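Local structure of GTP-binding protein (Thermus thermophilus, 2DBY) at residues Pro64-His70 with Lys293-Thr299; Asp47-Leu53 with Thr286-Ala290; Ala52-Phe57 with Leu332-Trp338. The protein binds GDP and belongs to the OBG family of P-loop GTPases, and probably acts as an ATPase that associates with the 70S ribosome and its large subunit. All coordinates share one frame; numbering follows the deposited sequence.

Contact 1: Pro64-His70 with Lys293-Thr299. With FMT (formic acid), chain E.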
loop_
_atom_site.group_PDB
_atom_site.type_symbol
_atom_site.label_atom_id
_atom_site.label_comp_id
_atom_site.label_asym_id
_atom_site.label_seq_id
_atom_site.Cartn_x
_atom_site.Cartn_y
_atom_site.Cartn_z
ATOM N N PRO A 64 -15.199 3.819 -24.539
ATOM C CA PRO A 64 -15.194 2.736 -23.560
ATOM C C PRO A 64 -15.159 3.243 -22.129
ATOM O O PRO A 64 -14.501 4.241 -21.820
ATOM C CB PRO A 64 -13.945 1.942 -23.925
ATOM C CG PRO A 64 -13.025 3.006 -24.454
ATOM C CD PRO A 64 -13.948 3.841 -25.313
ATOM N N PRO A 65 -15.897 2.572 -21.242
ATOM C CA PRO A 65 -15.922 2.973 -19.837
ATOM C C PRO A 65 -14.537 2.676 -19.247
ATOM O O PRO A 65 -13.812 1.804 -19.754
ATOM C CB PRO A 65 -16.984 2.054 -19.234
ATOM C CG PRO A 65 -17.832 1.650 -20.400
ATOM C CD PRO A 65 -16.829 1.458 -21.493
ATOM N N VAL A 66 -14.170 3.393 -18.193
ATOM C CA VAL A 66 -12.894 3.150 -17.532
ATOM C C VAL A 66 -13.186 2.556 -16.147
ATOM O O VAL A 66 -14.176 2.916 -15.499
ATOM C CB VAL A 66 -12.051 4.452 -17.363
ATOM C CG1 VAL A 66 -11.725 5.039 -18.707
ATOM C CG2 VAL A 66 -12.800 5.469 -16.511
ATOM N N VAL A 67 -12.338 1.626 -15.723
ATOM C CA VAL A 67 -12.478 0.956 -14.424
ATOM C C VAL A 67 -11.162 1.134 -13.682
ATOM O O VAL A 67 -10.148 0.554 -14.050
ATOM C CB VAL A 67 -12.745 -0.557 -14.589
ATOM C CG1 VAL A 67 -12.950 -1.189 -13.203
ATOM C CG2 VAL A 67 -13.996 -0.781 -15.450
ATOM N N PRO A 68 -11.157 1.948 -12.618
ATOM C CA PRO A 68 -9.868 2.097 -11.934
ATOM C C PRO A 68 -9.627 0.981 -10.940
ATOM O O PRO A 68 -10.523 0.178 -10.646
ATOM C CB PRO A 68 -10.009 3.435 -11.214
ATOM C CG PRO A 68 -11.473 3.409 -10.798
ATOM C CD PRO A 68 -12.195 2.807 -12.012
ATOM N N THR A 69 -8.402 0.928 -10.441
ATOM C CA THR A 69 -8.079 -0.031 -9.386
ATOM C C THR A 69 -8.249 0.737 -8.057
ATOM O O THR A 69 -8.856 1.816 -8.033
ATOM C CB THR A 69 -6.657 -0.639 -9.560
ATOM O OG1 THR A 69 -6.446 -1.633 -8.548
ATOM C CG2 THR A 69 -5.554 0.435 -9.463
ATOM N N HIS A 70 -7.725 0.201 -6.959
ATOM C CA HIS A 70 -7.909 0.824 -5.657
ATOM C C HIS A 70 -6.868 0.320 -4.659
ATOM O O HIS A 70 -6.084 -0.587 -4.967
ATOM C CB HIS A 70 -9.309 0.462 -5.142
ATOM C CG HIS A 70 -9.577 -1.016 -5.111
ATOM N ND1 HIS A 70 -10.673 -1.591 -5.717
ATOM C CD2 HIS A 70 -8.887 -2.034 -4.545
ATOM C CE1 HIS A 70 -10.645 -2.900 -5.530
ATOM N NE2 HIS A 70 -9.570 -3.196 -4.822
ATOM N N LYS A 293 -14.109 -1.908 -25.829
ATOM C CA LYS A 293 -15.147 -2.192 -24.850
ATOM C C LYS A 293 -14.876 -1.695 -23.442
ATOM O O LYS A 293 -15.815 -1.419 -22.696
ATOM C CB LYS A 293 -15.430 -3.696 -24.792
ATOM C CG LYS A 293 -14.233 -4.561 -25.134
ATOM C CD LYS A 293 -13.001 -4.193 -24.320
ATOM C CE LYS A 293 -11.752 -4.651 -25.038
ATOM N NZ LYS A 293 -11.753 -4.132 -26.436
ATOM N N GLU A 294 -13.607 -1.568 -23.071
ATOM C CA GLU A 294 -13.301 -1.148 -21.704
ATOM C C GLU A 294 -11.817 -0.887 -21.525
ATOM O O GLU A 294 -11.000 -1.475 -22.216
ATOM C CB GLU A 294 -13.725 -2.269 -20.735
ATOM C CG GLU A 294 -13.469 -2.003 -19.250
ATOM C CD GLU A 294 -13.770 -3.212 -18.363
ATOM O OE1 GLU A 294 -12.950 -4.148 -18.325
ATOM O OE2 GLU A 294 -14.836 -3.221 -17.708
ATOM N N VAL A 295 -11.478 -0.007 -20.582
ATOM C CA VAL A 295 -10.074 0.266 -20.256
ATOM C C VAL A 295 -10.075 0.074 -18.743
ATOM O O VAL A 295 -10.846 0.717 -18.050
ATOM C CB VAL A 295 -9.663 1.712 -20.591
ATOM C CG1 VAL A 295 -8.288 2.018 -19.999
ATOM C CG2 VAL A 295 -9.604 1.886 -22.096
ATOM N N ARG A 296 -9.230 -0.819 -18.245
ATOM C CA ARG A 296 -9.225 -1.100 -16.811
ATOM C C ARG A 296 -7.829 -1.203 -16.258
ATOM O O ARG A 296 -6.903 -1.681 -16.920
ATOM C CB ARG A 296 -9.987 -2.404 -16.522
ATOM C CG ARG A 296 -9.939 -2.849 -15.056
ATOM C CD ARG A 296 -10.951 -3.962 -14.811
ATOM N NE ARG A 296 -10.868 -4.461 -13.444
ATOM C CZ ARG A 296 -11.728 -5.319 -12.905
ATOM N NH1 ARG A 296 -12.750 -5.777 -13.618
ATOM N NH2 ARG A 296 -11.559 -5.718 -11.649
ATOM N N ALA A 297 -7.689 -0.753 -15.009
ATOM C CA ALA A 297 -6.419 -0.765 -14.304
ATOM C C ALA A 297 -6.464 -1.964 -13.372
ATOM O O ALA A 297 -7.486 -2.184 -12.717
ATOM C CB ALA A 297 -6.269 0.507 -13.482
ATOM N N TRP A 298 -5.374 -2.718 -13.348
ATOM C CA TRP A 298 -5.227 -3.903 -12.505
ATOM C C TRP A 298 -4.002 -3.716 -11.634
ATOM O O TRP A 298 -3.054 -3.035 -12.016
ATOM C CB TRP A 298 -5.048 -5.157 -13.366
ATOM C CG TRP A 298 -6.139 -5.365 -14.349
ATOM C CD1 TRP A 298 -6.227 -4.836 -15.614
ATOM C CD2 TRP A 298 -7.290 -6.190 -14.179
ATOM N NE1 TRP A 298 -7.364 -5.293 -16.239
ATOM C CE2 TRP A 298 -8.034 -6.127 -15.382
ATOM C CE3 TRP A 298 -7.768 -6.985 -13.129
ATOM C CZ2 TRP A 298 -9.234 -6.834 -15.560
ATOM C CZ3 TRP A 298 -8.973 -7.692 -13.314
ATOM C CH2 TRP A 298 -9.681 -7.605 -14.519
ATOM N N THR A 299 -4.010 -4.347 -10.463
ATOM C CA THR A 299 -2.905 -4.213 -9.509
ATOM C C THR A 299 -2.261 -5.552 -9.148
ATOM O O THR A 299 -2.958 -6.523 -8.879
ATOM C CB THR A 299 -3.425 -3.598 -8.184
ATOM O OG1 THR A 299 -3.950 -2.296 -8.445
ATOM C CG2 THR A 299 -2.308 -3.494 -7.140
HETATM C C FMT E . -12.237 0.912 -7.570
HETATM O O1 FMT E . -12.517 -0.227 -7.285
HETATM O O2 FMT E . -13.170 1.718 -8.074
#
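Val67 and Arg296 sit side by side in two parallel strands. The pairing rests on three backbone bonds that alternate between the chains: Val295 N to Pro65 O at 3.1 Å, Val67 N to Val295 O at 2.9 Å and Ala297 N to Val67 O at 2.9 Å. The side chain of Arg296 can be followed outward along this pair. Its CB lies against Val67 CB, and CG leaves anti to the backbone N (chi1 175°), which lays the fully extended chain over the valine. CG is 3.7 Å from Val67 CB, and CD is 3.8 Å from Val67 CG1. At the tip the guanidinium is sandwiched: Val67 CG1 covers one face, and Trp298 CH2 stands 3.4 Å above the opposite one, over its centre. The other valine branch, CG2, reaches Glu294 OE2 at 3.4 Å. Farther along, the two segments meet through side chains, Thr69 OG1 and Thr299 OG1 lying 2.6 Å apart in a hydrogen bond; Thr299 OG1 is also bonded to Tyr279 OH. Alongside Pro68-His70, a formic acid molecule, probably from the crystallisation liquor, accepts a nearly straight bond (173°) from His70 ND1 and is also bonded to Ala29 N. The alternating ladder is that of parallel beta pairing; here it joins a strand of the G domain to the first hairpin of the C-terminal ubiquitin-like TGS domain, making one mixed sheet.

Contact 2: Asp47-Leu53 with Thr286-Ala290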
loop_
_atom_site.group_PDB
_atom_site.type_symbol
_atom_site.label_atom_id
_atom_site.label_comp_id
_atom_site.label_asym_id
_atom_site.label_seq_id
_atom_site.Cartn_x
_atom_site.Cartn_y
_atom_site.Cartn_z
ATOM N N ASP A 47 -6.417 7.706 -11.991
ATOM C CA ASP A 47 -5.294 7.490 -12.900
ATOM C C ASP A 47 -5.658 8.060 -14.272
ATOM O O ASP A 47 -6.521 7.517 -14.978
ATOM C CB ASP A 47 -4.998 5.988 -12.978
ATOM C CG ASP A 47 -3.737 5.669 -13.780
ATOM O OD1 ASP A 47 -3.189 4.563 -13.590
ATOM O OD2 ASP A 47 -3.298 6.510 -14.606
ATOM N N GLU A 48 -5.022 9.182 -14.616
ATOM C CA GLU A 48 -5.275 9.853 -15.891
ATOM C C GLU A 48 -4.928 8.990 -17.101
ATOM O O GLU A 48 -5.441 9.222 -18.201
ATOM C CB GLU A 48 -4.475 11.167 -15.965
ATOM C CG GLU A 48 -5.039 12.291 -15.122
ATOM C CD GLU A 48 -6.346 12.800 -15.671
ATOM O OE1 GLU A 48 -6.351 13.391 -16.774
ATOM O OE2 GLU A 48 -7.374 12.593 -15.011
ATOM N N ARG A 49 -4.052 8.006 -16.919
ATOM C CA ARG A 49 -3.692 7.146 -18.044
ATOM C C ARG A 49 -4.926 6.381 -18.514
ATOM O O ARG A 49 -5.039 6.015 -19.685
ATOM C CB ARG A 49 -2.575 6.183 -17.636
ATOM C CG ARG A 49 -1.276 6.909 -17.287
ATOM C CD ARG A 49 -0.235 5.967 -16.683
ATOM N NE ARG A 49 -0.670 5.428 -15.384
ATOM C CZ ARG A 49 0.047 4.592 -14.640
ATOM N NH1 ARG A 49 1.237 4.200 -15.050
ATOM N NH2 ARG A 49 -0.439 4.122 -13.492
ATOM N N LEU A 50 -5.875 6.153 -17.608
ATOM C CA LEU A 50 -7.091 5.465 -18.011
ATOM C C LEU A 50 -7.833 6.312 -19.049
ATOM O O LEU A 50 -8.368 5.782 -20.024
ATOM C CB LEU A 50 -8.016 5.255 -16.812
ATOM C CG LEU A 50 -7.542 4.215 -15.808
ATOM C CD1 LEU A 50 -8.444 4.298 -14.566
ATOM C CD2 LEU A 50 -7.647 2.809 -16.447
ATOM N N TYR A 51 -7.892 7.623 -18.824
ATOM C CA TYR A 51 -8.599 8.507 -19.746
ATOM C C TYR A 51 -7.843 8.678 -21.048
ATOM O O TYR A 51 -8.458 8.840 -22.109
ATOM C CB TYR A 51 -8.843 9.869 -19.091
ATOM C CG TYR A 51 -9.839 9.737 -17.967
ATOM C CD1 TYR A 51 -11.140 9.306 -18.229
ATOM C CD2 TYR A 51 -9.454 9.916 -16.639
ATOM C CE1 TYR A 51 -12.037 9.043 -17.203
ATOM C CE2 TYR A 51 -10.347 9.653 -15.599
ATOM C CZ TYR A 51 -11.635 9.211 -15.894
ATOM O OH TYR A 51 -12.518 8.907 -14.881
ATOM N N ALA A 52 -6.518 8.639 -20.964
ATOM C CA ALA A 52 -5.670 8.755 -22.144
ATOM C C ALA A 52 -5.945 7.531 -23.039
ATOM O O ALA A 52 -6.101 7.669 -24.250
ATOM C CB ALA A 52 -4.187 8.802 -21.736
ATOM N N LEU A 53 -6.001 6.344 -22.441
ATOM C CA LEU A 53 -6.298 5.117 -23.191
ATOM C C LEU A 53 -7.717 5.141 -23.714
ATOM O O LEU A 53 -7.999 4.676 -24.829
ATOM C CB LEU A 53 -6.099 3.901 -22.297
ATOM C CG LEU A 53 -4.616 3.623 -22.100
ATOM C CD1 LEU A 53 -4.413 2.680 -20.906
ATOM C CD2 LEU A 53 -4.039 3.048 -23.388
ATOM N N THR A 286 0.600 -0.919 -11.363
ATOM C CA THR A 286 -0.616 -0.983 -12.141
ATOM C C THR A 286 -0.347 -1.452 -13.567
ATOM O O THR A 286 0.624 -1.002 -14.174
ATOM C CB THR A 286 -1.246 0.432 -12.290
ATOM O OG1 THR A 286 -1.522 0.979 -10.991
ATOM C CG2 THR A 286 -2.524 0.377 -13.125
ATOM N N PHE A 287 -1.168 -2.372 -14.082
ATOM C CA PHE A 287 -1.064 -2.727 -15.507
ATOM C C PHE A 287 -2.488 -2.545 -16.034
ATOM O O PHE A 287 -3.453 -2.517 -15.242
ATOM C CB PHE A 287 -0.504 -4.151 -15.753
ATOM C CG PHE A 287 -1.462 -5.277 -15.476
ATOM C CD1 PHE A 287 -2.451 -5.621 -16.399
ATOM C CD2 PHE A 287 -1.340 -6.034 -14.310
ATOM C CE1 PHE A 287 -3.306 -6.705 -16.168
ATOM C CE2 PHE A 287 -2.187 -7.111 -14.075
ATOM C CZ PHE A 287 -3.171 -7.450 -14.999
ATOM N N PHE A 288 -2.639 -2.381 -17.350
ATOM C CA PHE A 288 -3.954 -2.129 -17.922
ATOM C C PHE A 288 -4.402 -3.136 -18.964
ATOM O O PHE A 288 -3.583 -3.823 -19.555
ATOM C CB PHE A 288 -3.969 -0.768 -18.675
ATOM C CG PHE A 288 -3.535 0.409 -17.845
ATOM C CD1 PHE A 288 -2.215 0.840 -17.859
ATOM C CD2 PHE A 288 -4.458 1.089 -17.056
ATOM C CE1 PHE A 288 -1.811 1.951 -17.085
ATOM C CE2 PHE A 288 -4.074 2.192 -16.281
ATOM C CZ PHE A 288 -2.741 2.624 -16.299
ATOM N N THR A 289 -5.712 -3.221 -19.151
ATOM C CA THR A 289 -6.260 -3.981 -20.277
ATOM C C THR A 289 -7.014 -2.850 -20.986
ATOM O O THR A 289 -7.695 -2.037 -20.342
ATOM C CB THR A 289 -7.171 -5.161 -19.869
ATOM O OG1 THR A 289 -8.190 -4.745 -18.957
ATOM C CG2 THR A 289 -6.321 -6.248 -19.268
ATOM N N ALA A 290 -6.887 -2.766 -22.303
ATOM C CA ALA A 290 -7.516 -1.659 -23.007
ATOM C C ALA A 290 -7.998 -2.041 -24.397
ATOM O O ALA A 290 -7.301 -2.728 -25.139
ATOM C CB ALA A 290 -6.539 -0.495 -23.105
HETATM O O HOH W 1 -3.829 3.172 -11.315
HETATM O O HOH W 2 0.539 2.868 -11.119
#
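Leu53 and Phe288 meet over a ring face: Leu53 CD1 lies 4.2 Å from the Phe288 ring centroid, a CH-pi contact. The opposite face is covered by Thr286 CG2. Around the rim, close to the ring plane, come Leu50 CD2, 3.6 Å from Phe288 CE2, and Asp47 OD1, 3.4 Å from Phe288 CZ, the latter consistent with a carboxylate oxygen facing the weakly positive ring hydrogens. Arg49 also comes to this edge, with NE 3.6 Å from Phe288 CZ; its guanidinium turns a face to the ring's rim, the two planes standing 89° apart. A bend at chi3 (-65°) folds the arginine back on Asp47, which it grips side-on. Asp47 OD2 offers its syn lone pair to Arg49 NE at 2.9 Å, and Asp47 OD1 takes Arg49 NH2 at 2.8 Å, both bonds belonging to one salt bridge. Asp47 OD2 also accepts from Arg49 N at 2.9 Å, capping the start of the helix. Two waters link this pair to Thr286 OG1, one from Asp47 OD1 and one from Arg49 NH2, while Tyr279 OH bonds the same hydroxyl. Outside, Arg49 has a salt bridge to Asp358 and a cation-pi contact with Trp329. The axis of helix segment 48-53 runs 24° from that of strand segment 286-290, 10.1 Å away at closest approach. Leu50 and Leu53 rest on Val295 of strand 295-301, and Leu53 reaches helix 329-335.

Contact 3: Ala52-Phe57 with Leu332-Trp338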
loop_
_atom_site.group_PDB
_atom_site.type_symbol
_atom_site.label_atom_id
_atom_site.label_comp_id
_atom_site.label_asym_id
_atom_site.label_seq_id
_atom_site.Cartn_x
_atom_site.Cartn_y
_atom_site.Cartn_z
ATOM N N ALA A 52 -6.518 8.639 -20.964
ATOM C CA ALA A 52 -5.670 8.755 -22.144
ATOM C C ALA A 52 -5.945 7.531 -23.039
ATOM O O ALA A 52 -6.101 7.669 -24.250
ATOM C CB ALA A 52 -4.187 8.802 -21.736
ATOM N N LEU A 53 -6.001 6.344 -22.441
ATOM C CA LEU A 53 -6.298 5.117 -23.191
ATOM C C LEU A 53 -7.717 5.141 -23.714
ATOM O O LEU A 53 -7.999 4.676 -24.829
ATOM C CB LEU A 53 -6.099 3.901 -22.297
ATOM C CG LEU A 53 -4.616 3.623 -22.100
ATOM C CD1 LEU A 53 -4.413 2.680 -20.906
ATOM C CD2 LEU A 53 -4.039 3.048 -23.388
ATOM N N GLN A 54 -8.619 5.695 -22.914
ATOM C CA GLN A 54 -10.008 5.793 -23.299
ATOM C C GLN A 54 -10.150 6.623 -24.575
ATOM O O GLN A 54 -10.907 6.248 -25.452
ATOM C CB GLN A 54 -10.836 6.421 -22.179
ATOM C CG GLN A 54 -12.271 6.762 -22.572
ATOM C CD GLN A 54 -13.018 7.489 -21.461
ATOM O OE1 GLN A 54 -12.682 8.614 -21.116
ATOM N NE2 GLN A 54 -14.026 6.840 -20.893
ATOM N N ARG A 55 -9.429 7.738 -24.691
ATOM C CA ARG A 55 -9.550 8.545 -25.911
ATOM C C ARG A 55 -8.985 7.766 -27.098
ATOM O O ARG A 55 -9.526 7.822 -28.212
ATOM C CB ARG A 55 -8.810 9.892 -25.792
ATOM C CG ARG A 55 -8.785 10.652 -27.122
ATOM C CD ARG A 55 -7.708 11.726 -27.200
ATOM N NE ARG A 55 -6.338 11.209 -27.189
ATOM C CZ ARG A 55 -5.721 10.628 -28.217
ATOM N NH1 ARG A 55 -6.342 10.464 -29.387
ATOM N NH2 ARG A 55 -4.454 10.232 -28.075
ATOM N N THR A 56 -7.905 7.033 -26.866
ATOM C CA THR A 56 -7.290 6.245 -27.926
ATOM C C THR A 56 -8.248 5.211 -28.515
ATOM O O THR A 56 -8.241 4.971 -29.721
ATOM C CB THR A 56 -6.032 5.516 -27.407
ATOM O OG1 THR A 56 -5.031 6.483 -27.060
ATOM C CG2 THR A 56 -5.472 4.560 -28.470
ATOM N N PHE A 57 -9.094 4.616 -27.679
ATOM C CA PHE A 57 -10.006 3.589 -28.162
ATOM C C PHE A 57 -11.445 4.028 -28.417
ATOM O O PHE A 57 -12.308 3.214 -28.729
ATOM C CB PHE A 57 -9.940 2.379 -27.215
ATOM C CG PHE A 57 -8.614 1.657 -27.258
ATOM C CD1 PHE A 57 -7.624 1.890 -26.299
ATOM C CD2 PHE A 57 -8.334 0.776 -28.295
ATOM C CE1 PHE A 57 -6.372 1.252 -26.376
ATOM C CE2 PHE A 57 -7.090 0.137 -28.387
ATOM C CZ PHE A 57 -6.108 0.373 -27.429
ATOM N N LEU A 332 1.169 2.773 -26.640
ATOM C CA LEU A 332 -0.087 2.373 -27.261
ATOM C C LEU A 332 -0.831 3.667 -27.629
ATOM O O LEU A 332 -1.451 3.776 -28.693
ATOM C CB LEU A 332 -0.943 1.533 -26.299
ATOM C CG LEU A 332 -2.250 0.954 -26.852
ATOM C CD1 LEU A 332 -1.965 0.158 -28.151
ATOM C CD2 LEU A 332 -2.887 0.036 -25.785
ATOM N N VAL A 333 -0.784 4.646 -26.731
ATOM C CA VAL A 333 -1.450 5.923 -26.991
ATOM C C VAL A 333 -0.760 6.634 -28.168
ATOM O O VAL A 333 -1.428 7.167 -29.058
ATOM C CB VAL A 333 -1.404 6.843 -25.743
ATOM C CG1 VAL A 333 -1.925 8.249 -26.078
ATOM C CG2 VAL A 333 -2.282 6.226 -24.625
ATOM N N GLU A 334 0.565 6.652 -28.154
ATOM C CA GLU A 334 1.307 7.324 -29.226
ATOM C C GLU A 334 1.017 6.690 -30.586
ATOM O O GLU A 334 0.907 7.394 -31.596
ATOM C CB GLU A 334 2.809 7.285 -28.955
ATOM C CG GLU A 334 3.627 8.008 -30.041
ATOM C CD GLU A 334 5.107 8.041 -29.722
ATOM O OE1 GLU A 334 5.874 8.664 -30.495
ATOM O OE2 GLU A 334 5.509 7.450 -28.696
ATOM N N ALA A 335 0.897 5.365 -30.619
ATOM C CA ALA A 335 0.604 4.665 -31.871
ATOM C C ALA A 335 -0.831 4.900 -32.354
ATOM O O ALA A 335 -1.078 5.012 -33.560
ATOM C CB ALA A 335 0.853 3.173 -31.708
ATOM N N GLY A 336 -1.781 4.952 -31.421
ATOM C CA GLY A 336 -3.167 5.186 -31.775
ATOM C C GLY A 336 -4.075 3.960 -31.736
ATOM O O GLY A 336 -5.235 4.029 -32.132
ATOM N N GLY A 337 -3.560 2.849 -31.232
ATOM C CA GLY A 337 -4.361 1.640 -31.161
ATOM C C GLY A 337 -3.486 0.406 -31.242
ATOM O O GLY A 337 -2.276 0.513 -31.415
ATOM N N TRP A 338 -4.101 -0.767 -31.112
ATOM C CA TRP A 338 -3.366 -2.020 -31.156
ATOM C C TRP A 338 -2.866 -2.335 -32.556
ATOM O O TRP A 338 -1.699 -2.680 -32.734
ATOM C CB TRP A 338 -4.241 -3.176 -30.690
ATOM C CG TRP A 338 -4.455 -3.251 -29.212
ATOM C CD1 TRP A 338 -5.605 -2.980 -28.537
ATOM C CD2 TRP A 338 -3.502 -3.682 -28.236
ATOM N NE1 TRP A 338 -5.434 -3.225 -27.192
ATOM C CE2 TRP A 338 -4.151 -3.655 -26.980
ATOM C CE3 TRP A 338 -2.168 -4.091 -28.299
ATOM C CZ2 TRP A 338 -3.511 -4.022 -25.803
ATOM C CZ3 TRP A 338 -1.524 -4.457 -27.116
ATOM C CH2 TRP A 338 -2.202 -4.418 -25.885
HETATM O O HOH W 3 -3.932 7.674 -29.239
HETATM O O HOH W 4 -7.647 2.709 -32.317
#
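Val333 fits as a knob into a hole formed by Ala52, Leu53, Arg55 and Thr56. Both its methyls, CG1 and CG2, lie 3.7 Å from Thr56 OG1; beyond it CG2 reaches Leu53 CD2 at 3.8 Å and, a little farther off, Ala52 CB, and CG1 reaches Arg55 NH2 at 3.8 Å. Thr56 sets its two branches to different tasks: with OG1 next to the backbone N (chi1 -66°), the hydroxyl faces Val333, and the methyl CG2 presses on the backbone of the turn that ends helix 329-335, 3.6 Å from Gly336 C. The same methyl lies over one face of the Phe57 ring. Phe57 completes the first shell. Leu332 CD2 meets the ring edge in its plane, 3.6 Å from Phe57 CZ, and Trp338 CD1 is 3.5 Å from Phe57 CE2, the two aromatic planes inclined at 41°. Leu332 CD2 touches both rings, since it also stands over one face of the indole, toward its rim.

Further out, water secures the polar rim. One molecule donates to Val333 O at 2.6 Å, bonds to Thr56 OG1 at 2.7 Å and accepts weakly from Arg55 NH2. The turn itself depends on glycine: Gly336 leaves the helix with a phi of 104°, and at both Gly336 and Gly337 a CB would run into the carbonyl O of the residue before. Gly337 is also the N-cap of the next helix, which carries Trp338. Trp338 NE1 bonds to Ala290 O, which helps set the orientation of the indole. The C-terminal part of helix 48-57 thus packs beside the end of helix 329-335, whose Leu332, together with Trp338 at the start of helix 338-343, rests on strands 323-328 and 360-365, while Phe57 touches Ala290 of strand 284-290.

Overall arrangement
The three contacts form one continuous interface between the G domain and the C-terminal TGS domain. Contacts 1 and 2 are centred about 7 Å apart and both reach the same sheet, through neighbouring strands 295-301 and 284-290: Trp298 N probably bonds to Phe287 O at 2.7 Å. Contacts 2 and 3, about 10 Å apart between centres, both use helix 48-57, with Leu53 common to the two. Contact 3 lies about 14 Å from contact 1, centre to centre; Gln54 NE2, probably bonded to Pro64 O at 2.8 Å, ties the helix to the residues leading into strand 66-75. All three lie away from the GDP pocket; they join the G domain to the C-terminal domain.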